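Side-chain contacts in Rho guanine nucleotide exchange factor 3 (Mus musculus, PDB 2Z0Q), which acts as a guanine nucleotide exchange factor for the small GTPases RhoA and RhoB, here represented by its DH-PH fragment: residues I188-I191 with Q192-A196; T66-S69 with L70-L73. One frame throughout, in Å; residues are numbered along the deposited sequence.

Both contacts are short helical stretches of the DH domain, the all-helical RhoGEF part of this DH-PH fragment, contact 1 regular and contact 2 the irregular start of its helix. Contact 2 comes first along the chain, at the start of helix 67-84; contact 1 follows more than a hundred residues later in helix 180-213, the long helix that runs on toward the PH domain. Their centres lie 20 Å apart and their nearest atoms about 10 Å, so the two do not touch. Helix 155-172 meets residues of both, with Leu160 against Val195 and Pro156 against Leu67 and Leu70. The two stretches thus belong to one helical bundle, the domain that in this family carries the exchange activity.

Contact 1: residues I188-I191 with Q192-A196; sequences INII and QGIVA
The amide N of Val195 donates to the carbonyl O of Ile191 over 2.9 Å, with an N-H...O angle of 171°, in the regular alpha-helix 180-213 of the DH domain. Three more i to i+4 bonds run beside it, from Gln192 N to Ile188 O, Gly193 N to Asn189 O and Ile194 N to Ile190 O, so every carbonyl of residues 188-191 is engaged by the next turn.

On this frame the side chains pair four residues apart. Ile191 and Val195 slant across one another, CG2 to CG2 at 4.0 Å, and CG2 of Val195 also comes to 3.3 Å from the O of Ile191. The branched residues suit this side of the helix, where Val195 rests on Leu160 and Ile191 on Leu102. Ile190 and Ile194 make a similar skewed meeting, with CG2 of Ile190 3.9 Å from CD1 of Ile194. The CG1 of Ile194, anti to its carbonyl carbon (chi1 -73°), leads that end back over the preceding turn and lies 3.4 Å from the O of Ile190.

Ile188 and Gln192 instead run alongside one another in the same direction. Ile188 is buried against Leu167 and Arg168 of helix 155-172, whereas Gln192 is exposed and touches Arg168 as well; a long, polar-ended chain suits such a border, its methylenes packing on the helix. Its CG stands beside the backbone N, 3.2 Å from Ile188 O, and the chain then extends (chi2 175°) along the helix surface. The amide end reaches the isoleucine's methyl branch, with OE1 of Gln192 3.7 Å from CG2 of Ile188.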
loop_
_atom_site.group_PDB
_atom_site.type_symbol
_atom_site.label_atom_id
_atom_site.label_comp_id
_atom_site.label_asym_id
_atom_site.label_seq_id
_atom_site.Cartn_x
_atom_site.Cartn_y
_atom_site.Cartn_z
ATOM N N ILE A 188 -2.299 4.398 23.106
ATOM C CA ILE A 188 -3.068 3.586 22.179
ATOM C C ILE A 188 -4.170 4.445 21.554
ATOM O O ILE A 188 -4.332 4.475 20.332
ATOM C CB ILE A 188 -3.688 2.383 22.912
ATOM C CG1 ILE A 188 -2.582 1.398 23.315
ATOM C CG2 ILE A 188 -4.700 1.677 21.991
ATOM C CD1 ILE A 188 -3.009 0.428 24.388
ATOM N N ASN A 189 -4.916 5.167 22.376
ATOM C CA ASN A 189 -6.020 6.012 21.836
ATOM C C ASN A 189 -5.529 7.054 20.865
ATOM O O ASN A 189 -6.139 7.300 19.800
ATOM C CB ASN A 189 -6.748 6.764 22.946
ATOM C CG ASN A 189 -8.078 7.345 22.479
ATOM O OD1 ASN A 189 -9.057 6.612 22.364
ATOM N ND2 ASN A 189 -8.116 8.660 22.175
ATOM N N ILE A 190 -4.438 7.702 21.219
ATOM C CA ILE A 190 -3.905 8.748 20.351
ATOM C C ILE A 190 -3.458 8.176 18.983
ATOM O O ILE A 190 -3.749 8.753 17.941
ATOM C CB ILE A 190 -2.724 9.439 21.019
ATOM C CG1 ILE A 190 -3.208 10.143 22.285
ATOM C CG2 ILE A 190 -2.045 10.422 20.030
ATOM C CD1 ILE A 190 -4.272 11.216 22.091
ATOM N N ILE A 191 -2.769 7.040 19.004
ATOM C CA ILE A 191 -2.314 6.437 17.757
ATOM C C ILE A 191 -3.528 5.935 16.962
ATOM O O ILE A 191 -3.531 6.029 15.739
ATOM C CB ILE A 191 -1.278 5.302 18.032
ATOM C CG1 ILE A 191 0.013 5.939 18.549
ATOM C CG2 ILE A 191 -0.895 4.565 16.728
ATOM C CD1 ILE A 191 0.975 4.901 19.149
ATOM N N GLN A 192 -4.554 5.426 17.635
ATOM C CA GLN A 192 -5.720 5.010 16.864
ATOM C C GLN A 192 -6.281 6.197 16.077
ATOM O O GLN A 192 -6.708 6.039 14.913
ATOM C CB GLN A 192 -6.791 4.430 17.765
ATOM C CG GLN A 192 -6.365 3.070 18.332
ATOM C CD GLN A 192 -7.357 2.540 19.327
ATOM O OE1 GLN A 192 -7.648 3.204 20.322
ATOM N NE2 GLN A 192 -7.897 1.349 19.061
ATOM N N GLY A 193 -6.278 7.368 16.712
ATOM C CA GLY A 193 -6.750 8.573 16.052
ATOM C C GLY A 193 -5.873 9.003 14.873
ATOM O O GLY A 193 -6.364 9.459 13.840
ATOM N N ILE A 194 -4.569 8.851 15.025
ATOM C CA ILE A 194 -3.608 9.229 14.009
ATOM C C ILE A 194 -3.788 8.309 12.795
ATOM O O ILE A 194 -3.844 8.769 11.654
ATOM C CB ILE A 194 -2.141 9.100 14.554
ATOM C CG1 ILE A 194 -1.862 10.237 15.553
ATOM C CG2 ILE A 194 -1.113 9.225 13.410
ATOM C CD1 ILE A 194 -0.612 10.040 16.407
ATOM N N VAL A 195 -3.875 7.006 13.068
ATOM C CA VAL A 195 -4.010 6.014 11.978
ATOM C C VAL A 195 -5.297 6.191 11.182
ATOM O O VAL A 195 -5.293 6.175 9.945
ATOM C CB VAL A 195 -3.960 4.563 12.537
ATOM C CG1 VAL A 195 -4.317 3.529 11.414
ATOM C CG2 VAL A 195 -2.599 4.315 13.123
ATOM N N ALA A 196 -6.392 6.399 11.898
ATOM C CA ALA A 196 -7.689 6.561 11.265
ATOM C C ALA A 196 -7.685 7.764 10.332
ATOM O O ALA A 196 -8.204 7.692 9.200
ATOM C CB ALA A 196 -8.779 6.719 12.337
#

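Contact 2: residues T66-S69 with L70-L73; sequences TLDS and LIPL
The first turn of helix 67-84 in the DH domain is irregular, and the carbonyl O of Leu67 takes two amides there. Leu70 N donates to Leu67 O over 3.0 Å from well above the carbonyl plane, while the alpha-helical bond from Ile71 N to the same oxygen is weak at 3.3 Å. Just before, the O of Thr66 accepts both the N and the hydroxyl of Ser69. The small hydroxyl side chain suits this place because chi1 of 71°, between the backbone N and the carbonyl carbon, turns OG back to lie 2.7 Å from Thr66 O, in the carbonyl plane.

Leu70 packs its branched end against Tyr111 and Pro156, and its CD2 lies 3.9 Å from Ser69 OG. An alanine here would remove that branched end and is likely to open a gap beside Tyr111 and Pro156.

Ile71 runs alongside Asp68, its CD1 3.8 Å from OD1, and packs on Leu38; the carboxylate of Asp68 has a long, weak ion pair with Lys42. Pro72, in the second turn, has no N-H to give to Asp68 O, and the N of Leu73 makes no bond to the turn before either, so the helix is kinked here; the ring carbon CD of Pro72 lies 3.5 Å from Asp68 O and 3.4 Å from Ser69 O.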
loop_
_atom_site.group_PDB
_atom_site.type_symbol
_atom_site.label_atom_id
_atom_site.label_comp_id
_atom_site.label_asym_id
_atom_site.label_seq_id
_atom_site.Cartn_x
_atom_site.Cartn_y
_atom_site.Cartn_z
ATOM N N THR A 66 11.839 10.373 1.323
ATOM C CA THR A 66 11.149 10.608 2.581
ATOM C C THR A 66 11.483 9.612 3.667
ATOM O O THR A 66 11.476 9.967 4.846
ATOM C CB THR A 66 9.641 10.621 2.406
ATOM O OG1 THR A 66 9.301 11.398 1.253
ATOM C CG2 THR A 66 8.991 11.253 3.647
ATOM N N LEU A 67 11.782 8.376 3.278
ATOM C CA LEU A 67 12.124 7.337 4.249
ATOM C C LEU A 67 13.203 7.823 5.192
ATOM O O LEU A 67 13.184 7.515 6.380
ATOM C CB LEU A 67 12.603 6.053 3.556
ATOM C CG LEU A 67 11.565 5.187 2.843
ATOM C CD1 LEU A 67 12.279 3.954 2.296
ATOM C CD2 LEU A 67 10.439 4.767 3.801
ATOM N N ASP A 68 14.138 8.597 4.660
ATOM C CA ASP A 68 15.222 9.144 5.464
ATOM C C ASP A 68 14.788 10.167 6.495
ATOM O O ASP A 68 15.570 10.541 7.361
ATOM C CB ASP A 68 16.313 9.756 4.570
ATOM C CG ASP A 68 17.310 8.723 4.096
ATOM O OD1 ASP A 68 17.867 8.007 4.962
ATOM O OD2 ASP A 68 17.530 8.622 2.863
ATOM N N SER A 69 13.572 10.666 6.406
ATOM C CA SER A 69 13.139 11.602 7.423
ATOM C C SER A 69 12.511 10.785 8.571
ATOM O O SER A 69 12.436 11.246 9.707
ATOM C CB SER A 69 12.131 12.597 6.859
ATOM O OG SER A 69 10.880 11.989 6.599
ATOM N N LEU A 70 12.096 9.553 8.285
ATOM C CA LEU A 70 11.475 8.725 9.322
ATOM C C LEU A 70 12.431 7.938 10.201
ATOM O O LEU A 70 12.112 7.623 11.352
ATOM C CB LEU A 70 10.503 7.751 8.687
ATOM C CG LEU A 70 9.457 8.379 7.797
ATOM C CD1 LEU A 70 8.552 7.275 7.276
ATOM C CD2 LEU A 70 8.654 9.421 8.581
ATOM N N ILE A 71 13.596 7.593 9.658
ATOM C CA ILE A 71 14.562 6.827 10.420
ATOM C C ILE A 71 14.899 7.452 11.766
ATOM O O ILE A 71 14.906 6.758 12.778
ATOM C CB ILE A 71 15.847 6.559 9.563
ATOM C CG1 ILE A 71 15.452 5.670 8.376
ATOM C CG2 ILE A 71 16.929 5.900 10.409
ATOM C CD1 ILE A 71 16.583 5.383 7.349
ATOM N N PRO A 72 15.171 8.777 11.810
ATOM C CA PRO A 72 15.497 9.387 13.105
ATOM C C PRO A 72 14.386 9.261 14.155
ATOM O O PRO A 72 14.673 9.179 15.343
ATOM C CB PRO A 72 15.787 10.849 12.749
ATOM C CG PRO A 72 16.213 10.771 11.306
ATOM C CD PRO A 72 15.299 9.757 10.710
ATOM N N LEU A 73 13.132 9.241 13.718
ATOM C CA LEU A 73 11.999 9.131 14.660
ATOM C C LEU A 73 12.044 7.829 15.474
ATOM O O LEU A 73 11.794 7.807 16.680
ATOM C CB LEU A 73 10.663 9.151 13.910
ATOM C CG LEU A 73 10.471 10.229 12.854
ATOM C CD1 LEU A 73 9.039 10.185 12.371
ATOM C CD2 LEU A 73 10.840 11.572 13.432
#